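Long-range contacts in Exo-alpha-sialidase (Clostridium perfringens, PDB 2VO8), which probably hydrolyses terminal sialic acids and carries the cohesin module described here, which probably binds dockerin partners in assembling toxin complexes: residues 18-23 and 134-139; 37-42 and 117-122; 46-51 and 77-82; 59-64 and 96-101. One frame throughout, in Å; residues are numbered along the deposited sequence.

Interaction 1. Residues 18-23 and 134-139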
loop_
_atom_site.group_PDB
_atom_site.type_symbol
_atom_site.label_atom_id
_atom_site.label_comp_id
_atom_site.label_asym_id
_atom_site.label_seq_id
_atom_site.Cartn_x
_atom_site.Cartn_y
_atom_site.Cartn_z
ATOM N N ASP A 18 0.922 -14.810 -3.744
ATOM C CA ASP A 18 0.733 -15.734 -2.626
ATOM C C ASP A 18 2.073 -16.280 -2.132
ATOM O O ASP A 18 2.242 -16.549 -0.938
ATOM C CB ASP A 18 -0.104 -16.936 -3.112
ATOM C CG ASP A 18 -1.577 -16.631 -3.210
ATOM O OD1 ASP A 18 -2.002 -15.484 -2.874
ATOM O OD2 ASP A 18 -2.327 -17.568 -3.593
ATOM N N GLU A 19 2.990 -16.495 -3.058
ATOM C CA GLU A 19 4.293 -17.047 -2.730
ATOM C C GLU A 19 5.372 -16.116 -3.233
ATOM O O GLU A 19 5.337 -15.649 -4.401
ATOM C CB GLU A 19 4.477 -18.456 -3.291
ATOM C CG GLU A 19 3.517 -19.470 -2.599
ATOM C CD GLU A 19 3.787 -20.911 -2.945
ATOM O OE1 GLU A 19 4.928 -21.270 -3.308
ATOM O OE2 GLU A 19 2.825 -21.714 -2.830
ATOM N N VAL A 20 6.311 -15.872 -2.319
ATOM C CA VAL A 20 7.531 -15.109 -2.584
ATOM C C VAL A 20 8.728 -15.990 -2.206
ATOM O O VAL A 20 8.531 -17.125 -1.704
ATOM C CB VAL A 20 7.476 -13.788 -1.834
ATOM C CG1 VAL A 20 6.207 -13.004 -2.301
ATOM C CG2 VAL A 20 7.487 -13.974 -0.319
ATOM N N GLN A 21 9.945 -15.526 -2.464
ATOM C CA GLN A 21 11.113 -16.385 -2.206
ATOM C C GLN A 21 12.322 -15.610 -1.678
ATOM O O GLN A 21 12.634 -14.535 -2.179
ATOM C CB GLN A 21 11.446 -17.197 -3.451
ATOM C CG GLN A 21 12.645 -18.153 -3.284
ATOM C CD GLN A 21 12.934 -18.927 -4.567
ATOM O OE1 GLN A 21 12.409 -18.584 -5.598
ATOM N NE2 GLN A 21 13.791 -19.959 -4.496
ATOM N N VAL A 22 13.007 -16.159 -0.659
ATOM C CA VAL A 22 14.210 -15.514 -0.099
ATOM C C VAL A 22 15.147 -15.123 -1.245
ATOM O O VAL A 22 15.394 -15.946 -2.160
ATOM C CB VAL A 22 14.984 -16.438 0.861
ATOM C CG1 VAL A 22 16.323 -15.805 1.264
ATOM C CG2 VAL A 22 14.145 -16.769 2.050
ATOM N N GLY A 23 15.636 -13.892 -1.207
ATOM C CA GLY A 23 16.534 -13.360 -2.236
ATOM C C GLY A 23 15.968 -12.884 -3.585
ATOM O O GLY A 23 16.732 -12.465 -4.453
ATOM N N LYS A 134 -2.720 -8.911 3.248
ATOM C CA LYS A 134 -2.525 -10.051 2.379
ATOM C C LYS A 134 -1.440 -10.935 3.031
ATOM O O LYS A 134 -0.482 -10.404 3.612
ATOM C CB LYS A 134 -2.100 -9.576 0.982
ATOM C CG LYS A 134 -1.483 -10.605 0.034
ATOM C CD LYS A 134 -2.416 -11.610 -0.508
ATOM C CE LYS A 134 -1.620 -12.652 -1.334
ATOM N NZ LYS A 134 -2.388 -12.988 -2.548
ATOM N N GLU A 135 -1.662 -12.249 2.980
ATOM C CA GLU A 135 -0.686 -13.234 3.486
ATOM C C GLU A 135 0.165 -13.738 2.346
ATOM O O GLU A 135 -0.323 -13.994 1.262
ATOM C CB GLU A 135 -1.359 -14.429 4.179
ATOM C CG GLU A 135 -2.357 -14.052 5.201
ATOM C CD GLU A 135 -3.126 -15.247 5.757
ATOM O OE1 GLU A 135 -3.102 -16.311 5.116
ATOM O OE2 GLU A 135 -3.724 -15.068 6.827
ATOM N N VAL A 136 1.455 -13.916 2.625
ATOM C CA VAL A 136 2.378 -14.531 1.703
ATOM C C VAL A 136 3.126 -15.690 2.406
ATOM O O VAL A 136 3.375 -15.631 3.617
ATOM C CB VAL A 136 3.438 -13.556 1.154
ATOM C CG1 VAL A 136 2.778 -12.244 0.560
ATOM C CG2 VAL A 136 4.399 -13.172 2.200
ATOM N N LYS A 137 3.502 -16.679 1.621
ATOM C CA LYS A 137 4.440 -17.737 2.065
ATOM C C LYS A 137 5.815 -17.429 1.465
ATOM O O LYS A 137 5.935 -17.197 0.251
ATOM C CB LYS A 137 3.942 -19.112 1.686
ATOM C CG LYS A 137 4.942 -20.250 1.933
ATOM C CD LYS A 137 4.499 -21.509 1.217
ATOM C CE LYS A 137 5.351 -22.756 1.527
ATOM N NZ LYS A 137 6.565 -22.432 2.250
ATOM N N ILE A 138 6.844 -17.435 2.302
ATOM C CA ILE A 138 8.201 -17.131 1.829
ATOM C C ILE A 138 8.911 -18.492 1.682
ATOM O O ILE A 138 9.229 -19.145 2.690
ATOM C CB ILE A 138 9.026 -16.260 2.798
ATOM C CG1 ILE A 138 8.330 -14.939 3.172
ATOM C CG2 ILE A 138 10.446 -15.976 2.212
ATOM C CD1 ILE A 138 8.982 -14.264 4.277
ATOM N N ASN A 139 9.136 -18.892 0.444
ATOM C CA ASN A 139 9.949 -20.061 0.130
ATOM C C ASN A 139 11.447 -19.875 0.356
ATOM O O ASN A 139 11.967 -18.754 0.329
ATOM C CB ASN A 139 9.698 -20.499 -1.319
ATOM C CG ASN A 139 8.243 -20.918 -1.552
ATOM O OD1 ASN A 139 7.554 -20.445 -2.477
ATOM N ND2 ASN A 139 7.774 -21.795 -0.708
#

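Interaction 2. Residues 37-42 and 117-122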
loop_
_atom_site.group_PDB
_atom_site.type_symbol
_atom_site.label_atom_id
_atom_site.label_comp_id
_atom_site.label_asym_id
_atom_site.label_seq_id
_atom_site.Cartn_x
_atom_site.Cartn_y
_atom_site.Cartn_z
ATOM N N GLY A 37 -19.498 7.254 -5.042
ATOM C CA GLY A 37 -19.524 7.988 -6.311
ATOM C C GLY A 37 -19.272 9.487 -6.206
ATOM O O GLY A 37 -18.695 10.083 -7.111
ATOM N N ASP A 38 -19.700 10.077 -5.091
ATOM C CA ASP A 38 -19.529 11.504 -4.800
ATOM C C ASP A 38 -18.245 11.826 -4.047
ATOM O O ASP A 38 -18.085 12.952 -3.582
ATOM C CB ASP A 38 -20.670 11.969 -3.909
ATOM C CG ASP A 38 -20.634 11.315 -2.542
ATOM O OD1 ASP A 38 -20.828 12.017 -1.527
ATOM O OD2 ASP A 38 -20.400 10.084 -2.484
ATOM N N THR A 39 -17.365 10.848 -3.829
ATOM C CA THR A 39 -16.106 11.152 -3.162
ATOM C C THR A 39 -15.082 11.418 -4.257
ATOM O O THR A 39 -14.851 10.562 -5.099
ATOM C CB THR A 39 -15.667 10.028 -2.156
ATOM O OG1 THR A 39 -16.461 10.135 -0.963
ATOM C CG2 THR A 39 -14.199 10.197 -1.781
ATOM N N GLU A 40 -14.558 12.649 -4.291
ATOM C CA GLU A 40 -13.555 13.063 -5.264
ATOM C C GLU A 40 -12.171 12.985 -4.630
ATOM O O GLU A 40 -11.860 13.804 -3.819
ATOM C CB GLU A 40 -13.814 14.512 -5.689
ATOM C CG GLU A 40 -14.861 14.679 -6.752
ATOM C CD GLU A 40 -14.766 16.040 -7.458
ATOM O OE1 GLU A 40 -13.642 16.472 -7.842
ATOM O OE2 GLU A 40 -15.826 16.678 -7.638
ATOM N N VAL A 41 -11.349 12.004 -5.005
ATOM C CA VAL A 41 -10.129 11.723 -4.245
ATOM C C VAL A 41 -8.934 12.458 -4.870
ATOM O O VAL A 41 -8.733 12.364 -6.047
ATOM C CB VAL A 41 -9.822 10.185 -4.178
ATOM C CG1 VAL A 41 -8.557 9.913 -3.442
ATOM C CG2 VAL A 41 -10.956 9.449 -3.487
ATOM N N TYR A 42 -8.178 13.171 -4.050
ATOM C CA TYR A 42 -6.944 13.836 -4.517
ATOM C C TYR A 42 -5.668 13.320 -3.819
ATOM O O TYR A 42 -4.533 13.632 -4.222
ATOM C CB TYR A 42 -7.090 15.364 -4.487
ATOM C CG TYR A 42 -8.028 15.843 -5.597
ATOM C CD1 TYR A 42 -7.548 16.022 -6.879
ATOM C CD2 TYR A 42 -9.413 16.043 -5.366
ATOM C CE1 TYR A 42 -8.376 16.454 -7.920
ATOM C CE2 TYR A 42 -10.240 16.458 -6.383
ATOM C CZ TYR A 42 -9.710 16.660 -7.675
ATOM O OH TYR A 42 -10.471 17.075 -8.761
ATOM N N ALA A 117 -5.563 3.697 6.344
ATOM C CA ALA A 117 -5.885 3.876 4.919
ATOM C C ALA A 117 -6.946 4.972 4.845
ATOM O O ALA A 117 -8.028 4.818 5.389
ATOM C CB ALA A 117 -6.374 2.611 4.310
ATOM N N LEU A 118 -6.562 6.096 4.257
ATOM C CA LEU A 118 -7.381 7.341 4.299
ATOM C C LEU A 118 -7.291 7.951 2.918
ATOM O O LEU A 118 -6.270 7.731 2.217
ATOM C CB LEU A 118 -6.796 8.349 5.272
ATOM C CG LEU A 118 -6.367 8.088 6.711
ATOM C CD1 LEU A 118 -5.478 9.209 7.141
ATOM C CD2 LEU A 118 -7.585 7.968 7.637
ATOM N N VAL A 119 -8.305 8.744 2.549
ATOM C CA VAL A 119 -8.244 9.577 1.335
ATOM C C VAL A 119 -8.570 11.032 1.680
ATOM O O VAL A 119 -9.366 11.307 2.583
ATOM C CB VAL A 119 -9.144 9.076 0.144
ATOM C CG1 VAL A 119 -8.648 7.734 -0.460
ATOM C CG2 VAL A 119 -10.613 8.969 0.560
ATOM N N GLY A 120 -7.877 11.962 1.003
ATOM C CA GLY A 120 -8.195 13.380 1.035
ATOM C C GLY A 120 -9.028 13.616 -0.189
ATOM O O GLY A 120 -8.714 13.104 -1.282
ATOM N N ALA A 121 -10.090 14.390 -0.013
ATOM C CA ALA A 121 -11.119 14.517 -1.025
ATOM C C ALA A 121 -11.345 15.982 -1.358
ATOM O O ALA A 121 -10.770 16.876 -0.738
ATOM C CB ALA A 121 -12.413 13.874 -0.549
ATOM N N GLY A 122 -12.194 16.209 -2.349
ATOM C CA GLY A 122 -12.512 17.572 -2.846
ATOM C C GLY A 122 -13.403 18.435 -1.960
ATOM O O GLY A 122 -13.696 19.593 -2.280
#

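Interaction 3. Residues 46-51 and 77-82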
loop_
_atom_site.group_PDB
_atom_site.type_symbol
_atom_site.label_atom_id
_atom_site.label_comp_id
_atom_site.label_asym_id
_atom_site.label_seq_id
_atom_site.Cartn_x
_atom_site.Cartn_y
_atom_site.Cartn_z
ATOM N N TYR A 46 -1.428 5.570 3.506
ATOM C CA TYR A 46 -1.375 4.274 4.173
ATOM C C TYR A 46 -0.409 4.301 5.353
ATOM O O TYR A 46 0.485 5.144 5.416
ATOM C CB TYR A 46 -0.967 3.179 3.185
ATOM C CG TYR A 46 -1.798 3.153 1.922
ATOM C CD1 TYR A 46 -3.062 2.579 1.912
ATOM C CD2 TYR A 46 -1.319 3.702 0.741
ATOM C CE1 TYR A 46 -3.826 2.553 0.760
ATOM C CE2 TYR A 46 -2.074 3.681 -0.416
ATOM C CZ TYR A 46 -3.327 3.105 -0.401
ATOM O OH TYR A 46 -4.084 3.081 -1.550
ATOM N N LEU A 47 -0.598 3.374 6.286
ATOM C CA LEU A 47 0.478 2.919 7.129
ATOM C C LEU A 47 0.607 1.449 6.757
ATOM O O LEU A 47 -0.308 0.641 6.970
ATOM C CB LEU A 47 0.308 3.201 8.625
ATOM C CG LEU A 47 1.624 2.829 9.362
ATOM C CD1 LEU A 47 2.728 3.866 9.246
ATOM C CD2 LEU A 47 1.379 2.409 10.820
ATOM N N PHE A 48 1.739 1.162 6.106
ATOM C CA PHE A 48 2.038 -0.146 5.526
ATOM C C PHE A 48 2.872 -0.920 6.538
ATOM O O PHE A 48 3.869 -0.414 7.009
ATOM C CB PHE A 48 2.833 -0.014 4.237
ATOM C CG PHE A 48 3.288 -1.345 3.665
ATOM C CD1 PHE A 48 2.436 -2.142 2.919
ATOM C CD2 PHE A 48 4.578 -1.805 3.895
ATOM C CE1 PHE A 48 2.849 -3.350 2.399
ATOM C CE2 PHE A 48 4.992 -2.980 3.361
ATOM C CZ PHE A 48 4.164 -3.758 2.618
ATOM N N GLU A 49 2.453 -2.130 6.878
ATOM C CA GLU A 49 3.148 -2.902 7.932
ATOM C C GLU A 49 3.620 -4.223 7.380
ATOM O O GLU A 49 2.978 -4.856 6.531
ATOM C CB GLU A 49 2.250 -3.059 9.163
ATOM C CG GLU A 49 1.994 -1.712 9.834
ATOM C CD GLU A 49 1.635 -1.834 11.283
ATOM O OE1 GLU A 49 2.204 -2.721 11.975
ATOM O OE2 GLU A 49 0.815 -1.012 11.756
ATOM N N TYR A 50 4.808 -4.608 7.846
ATOM C CA TYR A 50 5.434 -5.837 7.418
ATOM C C TYR A 50 6.462 -6.262 8.494
ATOM O O TYR A 50 6.838 -5.468 9.358
ATOM C CB TYR A 50 6.136 -5.625 6.093
ATOM C CG TYR A 50 7.435 -4.867 6.191
ATOM C CD1 TYR A 50 8.671 -5.541 6.224
ATOM C CD2 TYR A 50 7.449 -3.462 6.208
ATOM C CE1 TYR A 50 9.874 -4.823 6.262
ATOM C CE2 TYR A 50 8.640 -2.750 6.282
ATOM C CZ TYR A 50 9.861 -3.440 6.306
ATOM O OH TYR A 50 11.035 -2.707 6.419
ATOM N N ASN A 51 6.862 -7.509 8.402
ATOM C CA ASN A 51 7.759 -8.076 9.390
ATOM C C ASN A 51 9.182 -7.756 8.949
ATOM O O ASN A 51 9.680 -8.362 8.003
ATOM C CB ASN A 51 7.505 -9.572 9.542
ATOM C CG ASN A 51 8.523 -10.269 10.435
ATOM O OD1 ASN A 51 9.422 -9.621 11.033
ATOM N ND2 ASN A 51 8.359 -11.585 10.566
ATOM N N GLY A 77 9.416 -1.857 10.133
ATOM C CA GLY A 77 8.231 -2.605 9.707
ATOM C C GLY A 77 6.929 -1.817 9.703
ATOM O O GLY A 77 5.862 -2.401 9.546
ATOM N N LYS A 78 7.027 -0.500 9.871
ATOM C CA LYS A 78 5.858 0.414 9.822
ATOM C C LYS A 78 6.213 1.631 8.987
ATOM O O LYS A 78 7.083 2.406 9.379
ATOM C CB LYS A 78 5.432 0.856 11.216
ATOM C CG LYS A 78 4.966 -0.308 12.089
ATOM C CD LYS A 78 4.422 0.169 13.399
ATOM C CE LYS A 78 3.888 -0.999 14.230
ATOM N NZ LYS A 78 3.818 -0.683 15.676
ATOM N N VAL A 79 5.546 1.766 7.833
ATOM C CA VAL A 79 5.948 2.738 6.798
ATOM C C VAL A 79 4.754 3.656 6.487
ATOM O O VAL A 79 3.702 3.198 6.014
ATOM C CB VAL A 79 6.419 2.084 5.510
ATOM C CG1 VAL A 79 7.069 3.160 4.532
ATOM C CG2 VAL A 79 7.388 0.927 5.764
ATOM N N ARG A 80 4.949 4.937 6.763
ATOM C CA ARG A 80 3.980 5.967 6.425
ATOM C C ARG A 80 4.145 6.315 4.958
ATOM O O ARG A 80 5.239 6.683 4.534
ATOM C CB ARG A 80 4.168 7.205 7.296
ATOM C CG ARG A 80 3.151 8.271 6.942
ATOM C CD ARG A 80 3.033 9.320 8.017
ATOM N NE ARG A 80 4.170 10.249 8.021
ATOM C CZ ARG A 80 5.054 10.402 9.018
ATOM N NH1 ARG A 80 4.979 9.677 10.146
ATOM N NH2 ARG A 80 6.040 11.285 8.890
ATOM N N ILE A 81 3.064 6.207 4.200
ATOM C CA ILE A 81 3.055 6.392 2.747
ATOM C C ILE A 81 1.988 7.426 2.397
ATOM O O ILE A 81 0.807 7.251 2.745
ATOM C CB ILE A 81 2.790 5.109 1.983
ATOM C CG1 ILE A 81 3.803 4.020 2.389
ATOM C CG2 ILE A 81 2.742 5.372 0.456
ATOM C CD1 ILE A 81 3.633 2.814 1.671
ATOM N N LEU A 82 2.442 8.540 1.790
ATOM C CA LEU A 82 1.543 9.617 1.336
ATOM C C LEU A 82 1.565 9.592 -0.177
ATOM O O LEU A 82 2.661 9.723 -0.781
ATOM C CB LEU A 82 2.034 10.985 1.834
ATOM C CG LEU A 82 2.164 11.174 3.345
ATOM C CD1 LEU A 82 2.674 12.592 3.758
ATOM C CD2 LEU A 82 0.846 10.900 4.025
HETATM O O HOH W 1 4.882 -4.045 11.302
#

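Interaction 4. Residues 59-64 and 96-101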
loop_
_atom_site.group_PDB
_atom_site.type_symbol
_atom_site.label_atom_id
_atom_site.label_comp_id
_atom_site.label_asym_id
_atom_site.label_seq_id
_atom_site.Cartn_x
_atom_site.Cartn_y
_atom_site.Cartn_z
ATOM N N GLU A 59 12.250 -0.212 -2.259
ATOM C CA GLU A 59 11.821 1.139 -2.729
ATOM C C GLU A 59 10.303 1.149 -2.763
ATOM O O GLU A 59 9.675 0.091 -2.943
ATOM C CB GLU A 59 12.317 1.486 -4.111
ATOM C CG GLU A 59 11.992 0.421 -5.164
ATOM C CD GLU A 59 12.124 0.885 -6.630
ATOM O OE1 GLU A 59 12.784 1.936 -6.886
ATOM O OE2 GLU A 59 11.597 0.165 -7.528
ATOM N N ILE A 60 9.747 2.339 -2.585
ATOM C CA ILE A 60 8.295 2.536 -2.628
ATOM C C ILE A 60 8.105 3.624 -3.689
ATOM O O ILE A 60 8.669 4.711 -3.585
ATOM C CB ILE A 60 7.757 2.972 -1.284
ATOM C CG1 ILE A 60 7.851 1.830 -0.247
ATOM C CG2 ILE A 60 6.288 3.405 -1.365
ATOM C CD1 ILE A 60 7.560 2.310 1.107
ATOM N N THR A 61 7.362 3.299 -4.736
ATOM C CA THR A 61 7.157 4.243 -5.828
ATOM C C THR A 61 5.703 4.364 -6.262
ATOM O O THR A 61 4.821 3.538 -5.943
ATOM C CB THR A 61 7.973 3.834 -7.058
ATOM O OG1 THR A 61 7.576 2.543 -7.471
ATOM C CG2 THR A 61 9.515 3.813 -6.743
ATOM N N SER A 62 5.437 5.414 -7.013
ATOM C CA SER A 62 4.080 5.594 -7.544
ATOM C C SER A 62 3.751 4.559 -8.602
ATOM O O SER A 62 4.605 4.089 -9.372
ATOM C CB SER A 62 3.939 7.024 -8.105
ATOM O OG SER A 62 4.754 7.132 -9.234
ATOM N N PHE A 63 2.465 4.175 -8.656
ATOM C CA PHE A 63 2.037 3.167 -9.601
ATOM C C PHE A 63 2.048 3.720 -11.031
ATOM O O PHE A 63 2.206 2.971 -11.991
ATOM C CB PHE A 63 0.678 2.571 -9.197
ATOM C CG PHE A 63 0.289 1.366 -9.995
ATOM C CD1 PHE A 63 0.760 0.105 -9.654
ATOM C CD2 PHE A 63 -0.569 1.494 -11.090
ATOM C CE1 PHE A 63 0.381 -1.020 -10.415
ATOM C CE2 PHE A 63 -0.943 0.393 -11.826
ATOM C CZ PHE A 63 -0.466 -0.870 -11.494
ATOM N N ASN A 64 1.950 5.050 -11.145
ATOM C CA ASN A 64 2.154 5.745 -12.409
ATOM C C ASN A 64 2.552 7.206 -12.153
ATOM O O ASN A 64 2.553 7.708 -11.003
ATOM C CB ASN A 64 0.898 5.660 -13.298
ATOM C CG ASN A 64 -0.294 6.352 -12.679
ATOM O OD1 ASN A 64 -0.180 7.442 -12.121
ATOM N ND2 ASN A 64 -1.465 5.710 -12.764
ATOM N N LEU A 96 -2.201 2.615 -6.767
ATOM C CA LEU A 96 -1.550 3.863 -6.379
ATOM C C LEU A 96 -0.038 3.745 -6.061
ATOM O O LEU A 96 0.730 4.652 -6.374
ATOM C CB LEU A 96 -2.270 4.469 -5.183
ATOM C CG LEU A 96 -3.722 4.902 -5.387
ATOM C CD1 LEU A 96 -4.279 5.505 -4.134
ATOM C CD2 LEU A 96 -3.793 5.950 -6.539
ATOM N N VAL A 97 0.373 2.634 -5.454
ATOM C CA VAL A 97 1.735 2.528 -4.912
ATOM C C VAL A 97 2.293 1.122 -5.160
ATOM O O VAL A 97 1.547 0.140 -5.071
ATOM C CB VAL A 97 1.770 2.791 -3.404
ATOM C CG1 VAL A 97 3.297 2.661 -2.860
ATOM C CG2 VAL A 97 1.115 4.105 -3.042
ATOM N N LYS A 98 3.583 1.055 -5.512
ATOM C CA LYS A 98 4.333 -0.209 -5.638
ATOM C C LYS A 98 5.301 -0.249 -4.460
ATOM O O LYS A 98 6.137 0.645 -4.329
ATOM C CB LYS A 98 5.178 -0.207 -6.908
ATOM C CG LYS A 98 4.425 -0.100 -8.220
ATOM C CD LYS A 98 5.361 -0.318 -9.422
ATOM C CE LYS A 98 5.619 0.913 -10.298
ATOM N NZ LYS A 98 5.903 0.383 -11.691
ATOM N N VAL A 99 5.211 -1.279 -3.614
ATOM C CA VAL A 99 6.169 -1.466 -2.518
ATOM C C VAL A 99 7.050 -2.673 -2.862
ATOM O O VAL A 99 6.568 -3.780 -3.027
ATOM C CB VAL A 99 5.479 -1.683 -1.129
ATOM C CG1 VAL A 99 6.520 -1.830 0.012
ATOM C CG2 VAL A 99 4.521 -0.597 -0.804
ATOM N N ASN A 100 8.345 -2.435 -3.071
ATOM C CA ASN A 100 9.252 -3.474 -3.552
ATOM C C ASN A 100 10.030 -3.997 -2.331
ATOM O O ASN A 100 10.602 -3.213 -1.575
ATOM C CB ASN A 100 10.204 -2.922 -4.612
ATOM C CG ASN A 100 10.923 -4.004 -5.332
ATOM O OD1 ASN A 100 11.864 -4.630 -4.759
ATOM N ND2 ASN A 100 10.489 -4.304 -6.565
ATOM N N LEU A 101 9.940 -5.305 -2.124
ATOM C CA LEU A 101 10.488 -6.022 -0.954
ATOM C C LEU A 101 11.269 -7.232 -1.405
ATOM O O LEU A 101 10.970 -7.809 -2.394
ATOM C CB LEU A 101 9.350 -6.496 -0.033
ATOM C CG LEU A 101 8.552 -5.338 0.583
ATOM C CD1 LEU A 101 7.028 -5.559 0.392
ATOM C CD2 LEU A 101 8.861 -5.075 2.003
HETATM O O HOH W 2 8.820 0.359 -6.202
#

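Interaction 1. Residues 18-23 and 134-139
The carboxylate of Glu19 and the amide of Asn139 lie next to each other on the face that also bears Lys137 and Gln21, their planes turned 69° apart. A second carboxylate, that of Asp18, receives the ammonium of Lys134: NZ meets OD1 nearly along the C-O bond, and NZ to OD1 is 2.5 Å, an unusually short distance whose exact value is doubtful. Lys134 sends CG anti to its backbone N (chi1 164°) and bends at chi2 and again at chi4, which sets NZ, and the two side chains meet at about a right angle. The same NZ also donates to Val16 O, which gives the ammonium a second hold.

Beyond the salt bridge the backbones pair as parallel strands. Lys137 N donates to Asp18 O at 2.9 Å and Val20 N to Lys137 O, and further on Asn139 N reaches Val20 O while Val22 N reaches Asn139 O at 3.0 Å. On the buried face Val20 CG2 rests on Ile138 CG1 at 3.7 Å, with Val136 CG2 a little farther; past the strand end Val22 CG2 touches Ile138 CG2.

Such parallel pairing of the first and last parts of the chain closes the jelly roll of a cohesin. Strand 107-121 flanks 134-139 on its other edge, while Phe55 packs on Val136 and Ile138, and Pro103 of strand 95-103 packs against Val20 and Ile138.

Interaction 2. Residues 37-42 and 117-122
Val41 holds CG1 anti to its backbone N (chi1 178°) and Val119 turns CG1 anti to its carbonyl carbon (chi1 -68°), which brings the two methyls together at 3.7 Å. The two side chains meet at about a right angle, and Val41 CG2 reaches CB and CG2 of Val119 more loosely. Val9 packs on Val119 and Leu35 on Val41, so this apolar patch is continued by loops.

Two backbone bonds fasten the segments. Tyr42 N donates to Gly120 O at 2.8 Å in a nearly straight bond, while Gly122 N reaches Glu40 O with an N-H...O angle of only 131°. That same Glu40 O is also approached by Ala121 CA at 3.0 Å and by the Ala121 methyl. Val41 and Ala121 form the antiparallel non-hydrogen-bonded pair here, where strand 41-49 begins and strand 107-121 ends in the cohesin beta-sandwich. Residues 39-42 and 119-122 run at 97° to one another, so within these residues Val41-Ala121 is the one bridge; farther along, the same two strands go on pairing, as at Leu118 with Glu45.

At the outer side, the Tyr42 ring presents its edge to Gly122 N, with CD2 4.1 Å from that nitrogen. Tyr42 OH makes a weak bond of 3.4 Å to Glu40 OE1, and Glu89 brings OE1 close to this carboxylate, a like-charge pair that may raise the proton affinity of one of them.

Interaction 3. Residues 46-51 and 77-82
Tyr46 pairs with Ile81, giving its N-H to Ile81 O at 2.9 Å and accepting from Ile81 N, while the edge of its ring lies next to Ile81 CG2. Leu47, on the other face, puts CG anti to the backbone N (chi1 -172°), and its CD1 settles over the peptide between Val79 and Arg80, 3.4 Å from Val79 C. Phe48 exchanges two backbone bonds with Val79; its CB meets Ile81 CD1 at 3.9 Å, and its ring edge faces Val79 CG2.

Glu49 lies side by side with Lys78, both pointing the same way. Its OE1 touches Lys78 CE, but NZ is 4.5 Å from OE1, too far for a salt bridge. Glu49 OE2 is instead bonded to Thr115 OG1. A water lies 2.6 Å from Gly77 O and also reaches Glu49 OE1, with more acceptors around it than it has protons to give.

Tyr50 donates its N-H to Gly77 O and lays one ring face over Gly77 CA, a CH-pi contact of 3.8 Å to the ring centroid, offset toward the rim. Val79 CG2 sits in plane at the ring edge, and the hydroxyl bonds to Glu73 OE2, which also accepts from Gly77 N.

Glu73 thus ties tyrosine and glycine together, so the phenol is held at both face and hydroxyl, while Thr115 and the water hydrogen-bond the Glu49 carboxylate and the lysine ammonium probably adds only longer-range attraction.

Interaction 4. Residues 59-64 and 96-101
Leu96 and Val97 form a classic beta bulge, both facing Leu30 of strand 26-33, where strand 95-103 pairs on its other edge with strand 55-62 in the beta-sandwich of the cohesin module. Against 59-64 this strand runs antiparallel. Asn100 N meets Glu59 O nearly along the C=O axis, whereas the return bond from Glu59 N to Asn100 O, 3.5 Å long, is weak. Thr61 N and Lys98 O pair at 3.0 Å, with Lys98 N donating back to Thr61 O.

The inner face is apolar and tight. Ile60 carries CG2 anti to its backbone N, where it presses on Val97 CG1 at 3.4 Å, closer than usual van der Waals contact; the two side chains cross obliquely. Ile60 CG1 lies alongside Val99 CG1, the two side chains pointing the same way. Val79 and Ile81 of strand 78-85 pack on Ile60 from the facing layer.

On the outer face Lys98 stretches over Thr61 with its chain bent at chi3, bringing CE to 3.5 Å from Ser62 O. Its CB passes 3.7 Å from Thr61 OG1. A water lies 2.8 Å from that hydroxyl and also reaches Lys98 O and, weakly, Glu59 OE2, bridging the two strands, with more acceptors in reach than it has protons, so not all can be served at once. Phe63 meets Lys98 at about a right angle, its CD1 near CG of the lysine. Beside the bulge the strand 55-62 ends, and Phe63 N donates to Leu96 O at 2.9 Å from above the carbonyl plane, 59° out of it.

Interactions 3 and 4 form the middle of the sandwich. Their centres are 12 Å apart and they touch across the two layers: Val79 CG1 meets Ile60 CD1 at 3.6 Å, and Phe48 CE2 meets Val99 CG1 at 3.9 Å. Interaction 2 shares strand 41-49 with interaction 3 and reaches it where Ala117 CB lies 4.1 Å from Tyr46 CD1. Interaction 1 stands at the other end of the module, its centre about 32 Å from that of interaction 2 and about 18 Å from those of interactions 3 and 4, with no direct touch. The fragment is the cohesin module alone; the hydrolase active site is expected in a separate catalytic module, and none of the four contacts is likely to line it.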